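Long-range contacts in dihydrocoumarin hydrolase, AncDHCH1 (Pseudomonas sp., PDB 6C2C), which probably hydrolyses the lactone dihydrocoumarin at a two-zinc centre, and belongs to the metallo-beta-lactamase superfamily alongside methyl-parathion hydrolase: residues 143-148 against 184-189; 150-155 against 169-174; 112-117 against 192-197; 26-31 against 73-78. One frame throughout, in Å; residues are numbered along the deposited sequence. Where two conformers were deposited one is given.

Interaction 1. Residues 143-148 against 184-189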
loop_
_atom_site.group_PDB
_atom_site.type_symbol
_atom_site.label_atom_id
_atom_site.label_comp_id
_atom_site.label_asym_id
_atom_site.label_seq_id
_atom_site.Cartn_x
_atom_site.Cartn_y
_atom_site.Cartn_z
ATOM N N ALA A 143 -9.553 -10.930 -0.452
ATOM C CA ALA A 143 -8.815 -10.573 0.751
ATOM C C ALA A 143 -8.947 -11.747 1.704
ATOM O O ALA A 143 -9.742 -12.669 1.472
ATOM C CB ALA A 143 -9.396 -9.306 1.399
ATOM N N ASP A 144 -8.128 -11.755 2.738
ATOM C CA ASP A 144 -8.207 -12.884 3.658
ATOM C C ASP A 144 -9.522 -12.864 4.420
ATOM O O ASP A 144 -9.963 -11.823 4.905
ATOM C CB ASP A 144 -7.042 -12.831 4.642
ATOM C CG ASP A 144 -6.879 -14.152 5.403
ATOM O OD1 ASP A 144 -7.541 -14.315 6.439
ATOM O OD2 ASP A 144 -6.119 -15.038 5.016
ATOM N N GLN A 145 -10.103 -14.053 4.553
ATOM C CA GLN A 145 -11.311 -14.266 5.326
ATOM C C GLN A 145 -11.241 -13.674 6.728
ATOM O O GLN A 145 -12.259 -13.174 7.224
ATOM C CB GLN A 145 -11.581 -15.763 5.380
ATOM C CG GLN A 145 -12.941 -16.040 6.077
ATOM C CD GLN A 145 -14.092 -15.894 5.150
ATOM O OE1 GLN A 145 -14.995 -15.047 5.385
ATOM N NE2 GLN A 145 -14.141 -16.722 4.132
ATOM N N LYS A 146 -10.092 -13.724 7.366
ATOM C CA LYS A 146 -9.978 -13.160 8.694
ATOM C C LYS A 146 -10.094 -11.637 8.755
ATOM O O LYS A 146 -10.558 -11.123 9.699
ATOM C CB LYS A 146 -8.687 -13.541 9.377
ATOM C CG LYS A 146 -8.587 -14.974 9.775
ATOM C CD LYS A 146 -7.211 -15.283 10.302
ATOM C CE LYS A 146 -7.213 -16.710 10.748
ATOM N NZ LYS A 146 -7.176 -16.727 12.207
ATOM N N ASP A 147 -9.663 -10.976 7.685
ATOM C CA ASP A 147 -9.744 -9.528 7.586
ATOM C C ASP A 147 -11.191 -9.160 7.287
ATOM O O ASP A 147 -11.724 -8.198 7.838
ATOM C CB ASP A 147 -8.825 -9.009 6.481
ATOM C CG ASP A 147 -7.899 -7.909 6.962
ATOM O OD1 ASP A 147 -7.375 -8.022 8.091
ATOM O OD2 ASP A 147 -7.694 -6.932 6.213
ATOM N N ALA A 148 -11.823 -9.934 6.408
ATOM C CA ALA A 148 -13.214 -9.698 6.063
ATOM C C ALA A 148 -14.122 -9.866 7.283
ATOM O O ALA A 148 -14.893 -9.059 7.575
ATOM C CB ALA A 148 -13.667 -10.663 4.977
ATOM N N PHE A 184 -17.072 -10.486 -4.145
ATOM C CA PHE A 184 -16.015 -10.549 -3.126
ATOM C C PHE A 184 -15.734 -12.016 -2.818
ATOM O O PHE A 184 -16.639 -12.755 -2.407
ATOM C CB PHE A 184 -16.383 -9.817 -1.837
ATOM C CG PHE A 184 -15.307 -9.986 -0.790
ATOM C CD1 PHE A 184 -14.082 -9.352 -0.951
ATOM C CD2 PHE A 184 -15.486 -10.867 0.270
ATOM C CE1 PHE A 184 -13.038 -9.514 -0.016
ATOM C CE2 PHE A 184 -14.460 -11.091 1.219
ATOM C CZ PHE A 184 -13.193 -10.372 1.081
ATOM N N LYS A 185 -14.506 -12.456 -3.084
ATOM C CA LYS A 185 -14.123 -13.866 -3.015
ATOM C C LYS A 185 -12.979 -14.012 -2.004
ATOM O O LYS A 185 -11.794 -13.769 -2.339
ATOM C CB LYS A 185 -13.724 -14.349 -4.422
ATOM C CG LYS A 185 -13.447 -15.866 -4.435
ATOM C CD LYS A 185 -13.095 -16.323 -5.880
ATOM C CE LYS A 185 -12.690 -17.769 -5.939
ATOM N NZ LYS A 185 -12.516 -18.123 -7.414
ATOM N N PRO A 186 -13.243 -14.402 -0.763
ATOM C CA PRO A 186 -12.169 -14.466 0.243
ATOM C C PRO A 186 -11.274 -15.645 -0.052
ATOM O O PRO A 186 -11.568 -16.542 -0.855
ATOM C CB PRO A 186 -12.893 -14.682 1.591
ATOM C CG PRO A 186 -14.217 -15.338 1.168
ATOM C CD PRO A 186 -14.565 -14.739 -0.196
ATOM N N PHE A 187 -10.126 -15.608 0.583
ATOM C CA PHE A 187 -9.246 -16.774 0.678
ATOM C C PHE A 187 -8.822 -16.896 2.129
ATOM O O PHE A 187 -9.047 -15.989 2.958
ATOM C CB PHE A 187 -8.030 -16.640 -0.279
ATOM C CG PHE A 187 -7.262 -15.346 -0.081
ATOM C CD1 PHE A 187 -6.322 -15.261 0.968
ATOM C CD2 PHE A 187 -7.480 -14.225 -0.893
ATOM C CE1 PHE A 187 -5.613 -14.039 1.283
ATOM C CE2 PHE A 187 -6.722 -13.033 -0.630
ATOM C CZ PHE A 187 -5.831 -12.944 0.407
ATOM N N SER A 188 -8.227 -18.044 2.459
ATOM C CA SER A 188 -7.787 -18.315 3.823
ATOM C C SER A 188 -6.298 -18.613 3.800
ATOM O O SER A 188 -5.879 -19.686 3.373
ATOM C CB SER A 188 -8.569 -19.493 4.440
ATOM O OG SER A 188 -9.871 -19.088 4.734
ATOM N N GLY A 189 -5.501 -17.645 4.258
ATOM C CA GLY A 189 -4.068 -17.827 4.337
ATOM C C GLY A 189 -3.439 -18.067 2.957
ATOM O O GLY A 189 -3.934 -17.613 1.908
#
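Phe187 O is the acceptor for Gln145 N at 2.7 Å, and the same oxygen also meets the CA-H of Asp144, with Asp144 CA 3.3 Å from Phe187 O. The return bond, Phe187 N to Ala143 O at 3.1 Å, makes a single bridge between the two backbones. A third link comes from the carboxylate of Asp144, whose two oxygens are shared out. Asp144 OD2 accepts Gly189 N across the contact at 2.8 Å, nearly in line with its C-O bond. Within its own segment, Asp144 OD1 accepts Lys146 N at 2.8 Å. The latter is an N-cap bond that closes the first turn of helix 145-151. Asp144 CG stands anti to the backbone N (chi1 -166°), which carries the carboxylate past the bridge to serve both amides.

The two phenylalanines pack differently. One face of the Phe187 ring lies on the peptide between Ala143 and Asp144, with Phe187 CZ 3.5 Å from Asp144 N. Phe184 brings its far rim instead: Ala143 CB sits at the ring edge, 3.9 Å from CE1 of Phe184, and Ala148 CB is 3.9 Å from Phe184 CE2.

The bridge extends the pairing at the end of strand 140-142, where Lys185 bonds to the backbone of Val141 and Arg142 donates to Lys185 O and Pro186 O. Phe184 is also packed on Leu175 and Val179 of helix 162-180, while Phe187 rests on Thr210 and Tyr212 of strand 210-216.

Interaction 2. Residues 150-155 against 169-174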
loop_
_atom_site.group_PDB
_atom_site.type_symbol
_atom_site.label_atom_id
_atom_site.label_comp_id
_atom_site.label_asym_id
_atom_site.label_seq_id
_atom_site.Cartn_x
_atom_site.Cartn_y
_atom_site.Cartn_z
ATOM N N PHE A 150 -13.325 -9.678 10.397
ATOM C CA PHE A 150 -13.111 -8.668 11.420
ATOM C C PHE A 150 -13.682 -7.310 11.034
ATOM O O PHE A 150 -14.532 -6.764 11.743
ATOM C CB PHE A 150 -11.621 -8.534 11.731
ATOM C CG PHE A 150 -11.349 -7.553 12.832
ATOM C CD1 PHE A 150 -11.801 -7.843 14.127
ATOM C CD2 PHE A 150 -10.753 -6.330 12.569
ATOM C CE1 PHE A 150 -11.616 -6.915 15.179
ATOM C CE2 PHE A 150 -10.543 -5.382 13.650
ATOM C CZ PHE A 150 -10.995 -5.700 14.916
ATOM N N TRP A 151 -13.248 -6.743 9.908
ATOM C CA TRP A 151 -13.630 -5.378 9.587
ATOM C C TRP A 151 -15.054 -5.243 9.070
ATOM O O TRP A 151 -15.596 -4.146 9.125
ATOM C CB TRP A 151 -12.685 -4.829 8.530
ATOM C CG TRP A 151 -11.245 -4.815 8.994
ATOM C CD1 TRP A 151 -10.275 -5.683 8.632
ATOM C CD2 TRP A 151 -10.662 -3.931 9.975
ATOM N NE1 TRP A 151 -9.078 -5.372 9.292
ATOM C CE2 TRP A 151 -9.290 -4.284 10.092
ATOM C CE3 TRP A 151 -11.146 -2.807 10.701
ATOM C CZ2 TRP A 151 -8.416 -3.638 10.982
ATOM C CZ3 TRP A 151 -10.272 -2.133 11.541
ATOM C CH2 TRP A 151 -8.913 -2.535 11.669
ATOM N N LEU A 152 -15.643 -6.302 8.510
ATOM C CA LEU A 152 -16.970 -6.225 7.921
ATOM C C LEU A 152 -18.012 -6.838 8.856
ATOM O O LEU A 152 -19.071 -7.226 8.394
ATOM C CB LEU A 152 -17.008 -6.900 6.555
ATOM C CG LEU A 152 -15.844 -6.513 5.621
ATOM C CD1 LEU A 152 -15.977 -7.339 4.376
ATOM C CD2 LEU A 152 -15.870 -5.021 5.279
ATOM N N SER A 153 -17.747 -6.849 10.171
ATOM C CA SER A 153 -18.722 -7.343 11.151
ATOM C C SER A 153 -19.271 -6.183 11.987
ATOM O O SER A 153 -18.523 -5.381 12.550
ATOM C CB SER A 153 -18.098 -8.448 11.991
ATOM O OG SER A 153 -18.127 -9.674 11.196
ATOM N N GLN A 154 -20.602 -6.051 11.993
ATOM C CA GLN A 154 -21.264 -4.993 12.759
ATOM C C GLN A 154 -20.871 -5.014 14.239
ATOM O O GLN A 154 -20.708 -3.948 14.860
ATOM C CB GLN A 154 -22.785 -5.162 12.611
ATOM C CG GLN A 154 -23.604 -4.070 13.330
ATOM C CD GLN A 154 -23.385 -2.753 12.698
ATOM O OE1 GLN A 154 -23.318 -2.682 11.450
ATOM N NE2 GLN A 154 -23.207 -1.676 13.511
ATOM N N ALA A 155 -20.728 -6.205 14.825
ATOM C CA ALA A 155 -20.386 -6.268 16.248
ATOM C C ALA A 155 -19.056 -5.589 16.523
ATOM O O ALA A 155 -18.899 -4.904 17.535
ATOM C CB ALA A 155 -20.314 -7.727 16.732
ATOM N N GLN A 169 -16.621 1.331 9.376
ATOM C CA GLN A 169 -17.591 1.958 8.486
ATOM C C GLN A 169 -17.036 2.052 7.074
ATOM O O GLN A 169 -17.744 1.768 6.113
ATOM C CB GLN A 169 -17.963 3.358 8.992
ATOM C CG GLN A 169 -18.701 3.323 10.347
ATOM C CD GLN A 169 -18.502 4.616 11.214
ATOM O OE1 GLN A 169 -17.684 5.496 10.895
ATOM N NE2 GLN A 169 -19.240 4.699 12.322
ATOM N N GLY A 170 -15.792 2.496 6.954
ATOM C CA GLY A 170 -15.220 2.707 5.625
ATOM C C GLY A 170 -15.006 1.398 4.902
ATOM O O GLY A 170 -15.231 1.313 3.684
ATOM N N ALA A 171 -14.594 0.361 5.637
ATOM C CA ALA A 171 -14.398 -0.957 5.015
ATOM C C ALA A 171 -15.721 -1.510 4.513
ATOM O O ALA A 171 -15.822 -2.006 3.381
ATOM C CB ALA A 171 -13.776 -1.928 6.008
ATOM N N MET A 172 -16.760 -1.436 5.347
ATOM C CA MET A 172 -18.061 -1.942 4.940
ATOM C C MET A 172 -18.583 -1.181 3.721
ATOM O O MET A 172 -19.067 -1.786 2.761
ATOM C CB MET A 172 -19.048 -1.829 6.118
ATOM C CG MET A 172 -18.627 -2.681 7.321
ATOM S SD MET A 172 -19.513 -2.123 8.821
ATOM C CE MET A 172 -19.083 -3.468 9.916
ATOM N N ALA A 173 -18.451 0.163 3.723
ATOM C CA ALA A 173 -18.963 0.936 2.603
ATOM C C ALA A 173 -18.164 0.664 1.342
ATOM O O ALA A 173 -18.728 0.675 0.238
ATOM C CB ALA A 173 -18.905 2.438 2.920
ATOM N N SER A 174 -16.857 0.400 1.504
ATOM C CA SER A 174 -15.999 0.191 0.343
ATOM C C SER A 174 -16.247 -1.170 -0.278
ATOM O O SER A 174 -16.308 -1.296 -1.516
ATOM C CB SER A 174 -14.517 0.305 0.749
ATOM O OG SER A 174 -14.217 1.650 1.206
#
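Met172 lays its methyl group against the chain where it leaves helix 145-151, with CE 3.3 Å from Ser153 O and 3.6 Å from Trp151 O. In the conformer described, one of two deposited, the side chain of Met172 is stretched out beyond CG (chi2 163°, chi3 169°), and this carries CE to the turn around Ser153. Its approach is therefore less certain than the rest of the contact.

Leu152 reaches back the other way. It is the first residue to depart from helical backbone angles, and its CG stands beside its backbone N (chi1 -47°), which swings CD2 over the helix to lie 3.6 Å from Ala171 O and 3.8 Å from Ala171 CB. The small alanine also receives Trp151, CB to CB at 4.0 Å, while the indole leads away from residues 169-174. All of this is van der Waals packing. Trp151 O is buried by it without a polar partner.

Helix 162-180 thus lies against the junction of helices 145-151 and 154-159, where Leu157 also touches Met172. Beyond that junction, the Trp151 indole meets Phe168 of helix 162-180 and the zinc ligand His121.

Interaction 3. Residues 112-117 against 192-197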
loop_
_atom_site.group_PDB
_atom_site.type_symbol
_atom_site.label_atom_id
_atom_site.label_comp_id
_atom_site.label_asym_id
_atom_site.label_seq_id
_atom_site.Cartn_x
_atom_site.Cartn_y
_atom_site.Cartn_z
ATOM N N VAL A 112 -9.857 -3.903 -15.122
ATOM C CA VAL A 112 -9.275 -4.639 -13.999
ATOM C C VAL A 112 -10.095 -5.918 -13.727
ATOM O O VAL A 112 -11.309 -5.856 -13.533
ATOM C CB VAL A 112 -9.198 -3.727 -12.764
ATOM C CG1 VAL A 112 -8.646 -4.540 -11.576
ATOM C CG2 VAL A 112 -8.259 -2.536 -13.047
ATOM N N ASP A 113 -9.416 -7.069 -13.746
ATOM C CA ASP A 113 -10.059 -8.376 -13.569
ATOM C C ASP A 113 -10.203 -8.775 -12.118
ATOM O O ASP A 113 -11.255 -9.314 -11.707
ATOM C CB ASP A 113 -9.212 -9.437 -14.294
ATOM C CG ASP A 113 -9.202 -9.223 -15.795
ATOM O OD1 ASP A 113 -10.298 -9.094 -16.393
ATOM O OD2 ASP A 113 -8.104 -9.205 -16.379
ATOM N N GLU A 114 -9.151 -8.550 -11.310
ATOM C CA GLU A 114 -9.147 -8.989 -9.922
ATOM C C GLU A 114 -8.420 -7.911 -9.156
ATOM O O GLU A 114 -7.511 -7.259 -9.680
ATOM C CB GLU A 114 -8.485 -10.377 -9.729
ATOM C CG GLU A 114 -9.235 -11.445 -10.544
ATOM C CD GLU A 114 -8.973 -12.863 -10.101
ATOM O OE1 GLU A 114 -9.618 -13.776 -10.678
ATOM O OE2 GLU A 114 -8.179 -13.084 -9.174
ATOM N N ILE A 115 -8.835 -7.739 -7.897
ATOM C CA ILE A 115 -8.223 -6.752 -6.998
ATOM C C ILE A 115 -7.875 -7.512 -5.732
ATOM O O ILE A 115 -8.730 -8.189 -5.162
ATOM C CB ILE A 115 -9.188 -5.589 -6.703
ATOM C CG1 ILE A 115 -9.440 -4.828 -8.024
ATOM C CG2 ILE A 115 -8.565 -4.685 -5.610
ATOM C CD1 ILE A 115 -10.595 -3.734 -7.898
ATOM N N TYR A 116 -6.616 -7.430 -5.302
ATOM C CA TYR A 116 -6.157 -8.117 -4.090
ATOM C C TYR A 116 -5.849 -7.080 -3.020
ATOM O O TYR A 116 -5.143 -6.110 -3.254
ATOM C CB TYR A 116 -4.917 -8.987 -4.357
ATOM C CG TYR A 116 -5.125 -9.999 -5.479
ATOM C CD1 TYR A 116 -6.371 -10.555 -5.744
ATOM C CD2 TYR A 116 -4.060 -10.339 -6.292
ATOM C CE1 TYR A 116 -6.554 -11.508 -6.807
ATOM C CE2 TYR A 116 -4.240 -11.278 -7.349
ATOM C CZ TYR A 116 -5.505 -11.779 -7.591
ATOM O OH TYR A 116 -5.593 -12.692 -8.670
ATOM N N ILE A 117 -6.485 -7.229 -1.859
ATOM C CA ILE A 117 -6.405 -6.252 -0.786
ATOM C C ILE A 117 -5.450 -6.773 0.282
ATOM O O ILE A 117 -5.646 -7.875 0.829
ATOM C CB ILE A 117 -7.809 -6.028 -0.212
ATOM C CG1 ILE A 117 -8.737 -5.419 -1.265
ATOM C CG2 ILE A 117 -7.715 -5.196 1.055
ATOM C CD1 ILE A 117 -8.211 -4.054 -1.793
ATOM N N ASP A 192 -2.972 -19.771 -3.936
ATOM C CA ASP A 192 -2.595 -19.435 -5.303
ATOM C C ASP A 192 -3.800 -18.613 -5.780
ATOM O O ASP A 192 -4.941 -19.017 -5.553
ATOM C CB ASP A 192 -2.429 -20.692 -6.150
ATOM C CG ASP A 192 -1.160 -21.454 -5.821
ATOM O OD1 ASP A 192 -0.371 -20.963 -4.985
ATOM O OD2 ASP A 192 -0.952 -22.542 -6.397
ATOM N N LEU A 193 -3.571 -17.473 -6.430
ATOM C CA LEU A 193 -4.672 -16.623 -6.838
ATOM C C LEU A 193 -4.888 -16.678 -8.343
ATOM O O LEU A 193 -5.987 -17.033 -8.812
ATOM C CB LEU A 193 -4.441 -15.161 -6.386
ATOM C CG LEU A 193 -4.356 -15.080 -4.852
ATOM C CD1 LEU A 193 -4.006 -13.621 -4.450
ATOM C CD2 LEU A 193 -5.692 -15.461 -4.220
ATOM N N VAL A 194 -3.863 -16.315 -9.103
ATOM C CA VAL A 194 -3.836 -16.503 -10.557
ATOM C C VAL A 194 -2.412 -16.903 -10.886
ATOM O O VAL A 194 -1.515 -16.728 -10.054
ATOM C CB VAL A 194 -4.226 -15.225 -11.334
ATOM C CG1 VAL A 194 -5.721 -14.840 -11.141
ATOM C CG2 VAL A 194 -3.251 -14.052 -11.017
ATOM N N PRO A 195 -2.183 -17.520 -12.037
ATOM C CA PRO A 195 -0.807 -17.877 -12.394
ATOM C C PRO A 195 0.105 -16.667 -12.249
ATOM O O PRO A 195 -0.185 -15.592 -12.784
ATOM C CB PRO A 195 -0.946 -18.348 -13.853
ATOM C CG PRO A 195 -2.353 -18.972 -13.893
ATOM C CD PRO A 195 -3.165 -17.984 -13.040
ATOM N N GLY A 196 1.161 -16.838 -11.475
ATOM C CA GLY A 196 2.105 -15.757 -11.233
ATOM C C GLY A 196 1.867 -14.916 -9.980
ATOM O O GLY A 196 2.723 -14.090 -9.658
ATOM N N ILE A 197 0.725 -15.053 -9.293
ATOM C CA ILE A 197 0.459 -14.241 -8.076
ATOM C C ILE A 197 -0.144 -15.142 -6.986
ATOM O O ILE A 197 -1.195 -15.791 -7.182
ATOM C CB ILE A 197 -0.483 -13.051 -8.350
ATOM C CG1 ILE A 197 0.016 -12.262 -9.568
ATOM C CG2 ILE A 197 -0.543 -12.168 -7.119
ATOM C CD1 ILE A 197 -0.937 -11.105 -9.908
HETATM O O HOH W 1 -8.099 -15.583 -7.866
#
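Tyr116 and Leu193 make the main apolar contact through a CH-pi interaction: Leu193 CD1 stands over the middle of the Tyr116 ring, 3.7 Å from its centroid and 8° off the normal, the two side chains running alongside each other with opposite headings. Ile197 adds its CG2 at 3.8 Å from Tyr116 CE2. Val194 meets the end of the same ring, with CG1 3.3 Å from Tyr116 OH. Leu193 and Val194 both face Ile197 in a classic beta bulge, consistent with Leu193 and Val194 both pointing toward the tyrosine.

The polar part centres on Glu114, which stretches out straight toward the phenol. Tyr116 OH donates to Glu114 OE2 at 2.7 Å, from above the carboxylate plane. A water donates to Glu114 OE2 at 2.8 Å and to Leu193 O at 2.7 Å, linking strand 114-116 to strand 191-194 where no direct polar bond does.

These strands belong to different sheets, so the contact is part of the interior of the alpha-beta/beta-alpha sandwich. Two donors on one oxygen are consistent with an ionised Glu114, and the bond from Tyr116 OH to Glu114 OE2 probably helps set the direction of the O-H.

Interaction 4. Residues 26-31 against 73-78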
loop_
_atom_site.group_PDB
_atom_site.type_symbol
_atom_site.label_atom_id
_atom_site.label_comp_id
_atom_site.label_asym_id
_atom_site.label_seq_id
_atom_site.Cartn_x
_atom_site.Cartn_y
_atom_site.Cartn_z
ATOM N N ASP A 26 7.822 -11.370 -17.788
ATOM C CA ASP A 26 6.788 -11.116 -18.787
ATOM C C ASP A 26 5.702 -10.161 -18.269
ATOM O O ASP A 26 4.803 -9.764 -19.045
ATOM C CB ASP A 26 6.120 -12.432 -19.188
ATOM C CG ASP A 26 7.062 -13.379 -19.920
ATOM O OD1 ASP A 26 8.032 -12.916 -20.549
ATOM O OD2 ASP A 26 6.827 -14.587 -19.804
ATOM N N PHE A 27 5.702 -9.853 -16.968
ATOM C CA PHE A 27 4.629 -9.044 -16.404
ATOM C C PHE A 27 5.016 -7.574 -16.441
ATOM O O PHE A 27 6.186 -7.214 -16.313
ATOM C CB PHE A 27 4.310 -9.428 -14.931
ATOM C CG PHE A 27 3.854 -10.861 -14.705
ATOM C CD1 PHE A 27 3.485 -11.691 -15.752
ATOM C CD2 PHE A 27 3.723 -11.312 -13.423
ATOM C CE1 PHE A 27 3.049 -12.963 -15.514
ATOM C CE2 PHE A 27 3.274 -12.616 -13.138
ATOM C CZ PHE A 27 2.946 -13.434 -14.179
ATOM N N GLU A 28 4.021 -6.725 -16.651
ATOM C CA GLU A 28 4.167 -5.283 -16.511
ATOM C C GLU A 28 3.616 -4.843 -15.147
ATOM O O GLU A 28 2.443 -5.072 -14.854
ATOM C CB GLU A 28 3.379 -4.572 -17.588
ATOM C CG GLU A 28 3.450 -3.038 -17.473
ATOM C CD GLU A 28 2.202 -2.455 -18.143
ATOM O OE1 GLU A 28 1.082 -2.734 -17.705
ATOM O OE2 GLU A 28 2.328 -1.762 -19.152
ATOM N N VAL A 29 4.473 -4.258 -14.317
ATOM C CA VAL A 29 4.078 -3.698 -13.013
ATOM C C VAL A 29 3.949 -2.189 -13.187
ATOM O O VAL A 29 4.807 -1.547 -13.831
ATOM C CB VAL A 29 5.109 -4.041 -11.929
ATOM C CG1 VAL A 29 4.681 -3.354 -10.613
ATOM C CG2 VAL A 29 5.201 -5.522 -11.768
ATOM N N THR A 30 2.858 -1.617 -12.675
ATOM C CA THR A 30 2.719 -0.154 -12.596
ATOM C C THR A 30 2.470 0.192 -11.129
ATOM O O THR A 30 1.387 -0.086 -10.602
ATOM C CB THR A 30 1.596 0.395 -13.494
ATOM O OG1 THR A 30 1.679 -0.136 -14.829
ATOM C CG2 THR A 30 1.643 1.944 -13.523
ATOM N N ALA A 31 3.459 0.795 -10.452
ATOM C CA ALA A 31 3.192 1.407 -9.150
ATOM C C ALA A 31 2.263 2.591 -9.350
ATOM O O ALA A 31 2.470 3.407 -10.262
ATOM C CB ALA A 31 4.511 1.884 -8.507
ATOM N N LEU A 73 -0.343 -2.224 -9.846
ATOM C CA LEU A 73 -1.087 -2.866 -10.931
ATOM C C LEU A 73 -0.156 -3.881 -11.563
ATOM O O LEU A 73 1.035 -3.589 -11.786
ATOM C CB LEU A 73 -1.481 -1.804 -11.964
ATOM C CG LEU A 73 -2.412 -2.198 -13.050
ATOM C CD1 LEU A 73 -3.829 -2.418 -12.514
ATOM C CD2 LEU A 73 -2.425 -1.067 -14.086
ATOM N N VAL A 74 -0.682 -5.071 -11.898
ATOM C CA VAL A 74 0.126 -6.110 -12.547
ATOM C C VAL A 74 -0.629 -6.641 -13.766
ATOM O O VAL A 74 -1.753 -7.169 -13.646
ATOM C CB VAL A 74 0.452 -7.281 -11.596
ATOM C CG1 VAL A 74 1.407 -8.239 -12.300
ATOM C CG2 VAL A 74 1.092 -6.786 -10.278
ATOM N N ASN A 75 -0.020 -6.518 -14.929
ATOM C CA ASN A 75 -0.610 -7.028 -16.165
ATOM C C ASN A 75 0.190 -8.284 -16.493
ATOM O O ASN A 75 1.365 -8.181 -16.904
ATOM C CB ASN A 75 -0.547 -5.974 -17.256
ATOM C CG ASN A 75 -1.272 -6.424 -18.528
ATOM O OD1 ASN A 75 -1.257 -7.622 -18.848
ATOM N ND2 ASN A 75 -1.779 -5.465 -19.306
ATOM N N THR A 76 -0.433 -9.455 -16.282
ATOM C CA THR A 76 0.214 -10.755 -16.446
ATOM C C THR A 76 0.047 -11.258 -17.852
ATOM O O THR A 76 0.576 -12.334 -18.151
ATOM C CB THR A 76 -0.340 -11.824 -15.513
ATOM O OG1 THR A 76 -1.677 -12.176 -15.912
ATOM C CG2 THR A 76 -0.365 -11.328 -14.076
ATOM N N GLY A 77 -0.606 -10.491 -18.694
ATOM C CA GLY A 77 -1.011 -10.989 -20.032
ATOM C C GLY A 77 -2.360 -11.651 -20.066
ATOM O O GLY A 77 -3.190 -11.289 -20.888
ATOM N N SER A 78 -2.629 -12.568 -19.157
ATOM C CA SER A 78 -3.954 -13.176 -19.094
ATOM C C SER A 78 -4.881 -12.441 -18.139
ATOM O O SER A 78 -6.097 -12.602 -18.256
ATOM C CB SER A 78 -3.843 -14.649 -18.693
ATOM O OG SER A 78 -3.219 -14.807 -17.464
#
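Thr76 lies over one face of the Phe27 ring, its CG2 3.9 Å from the centroid and almost on the normal, a CH-pi contact. The two side chains run side by side, and Thr76 CB adds a contact of 3.6 Å to Phe27 CE1. Val74 approaches the same ring obliquely, with CG1 4.0 Å from Phe27 CD2. Two flat polar groups, the carboxylate of Glu28 and the amide of Asn75, are turned almost at right angles (81°). Here OE1 of Glu28 reaches Asn75 CB at 3.7 Å, and Tyr107 OH ties the two groups together through hydrogen bonds with Glu28 OE1 and Asn75 ND2.

The backbones form a regular antiparallel ladder. Glu28 with Asn75 and Thr30 with Leu73 are hydrogen-bonded pairs, typified by Asn75 N to Glu28 O at 2.9 Å, and the non-hydrogen-bonded pair Val29 with Val74 lies between them. Glu28, Thr30, Leu73 and Asn75 face one side of the sheet, and Val29 and Val74 the other, where Val74 packs on Val214 of the second sheet.

Past the ladder, Asn75 OD1 accepts Gly77 N at 2.9 Å in an Asx turn that leads the chain toward strand 80-83. Leu73 brings an apolar group to the face of Glu28 and Asn75, packing on Leu80 and Leu82. The Asn75 amide is engaged at both ends, by Gly77 and by Tyr107, which should fix its rotation.

From the N terminus, interaction 4 is the first to close, pairing strands 27-39 and 65-75 of the six-stranded sheet and ending its loop before the others begin. Interaction 3 then opens at strand 114-116 of that sheet and closes at strand 191-194, on the edge of the seven-stranded one. Its long loop contains interaction 1, which in turn encloses interaction 2, so the mainly helical excursion between 148 and 184 is fastened at two levels; none of the loops cross. Interactions 1 and 3 meet where Phe187 packs on Leu193 and Ala143 on Ile117. Interaction 4 touches interaction 3 through Phe27 and the turn at Gly196, whereas interaction 2 lies about 30 Å, centre to centre, from interaction 4.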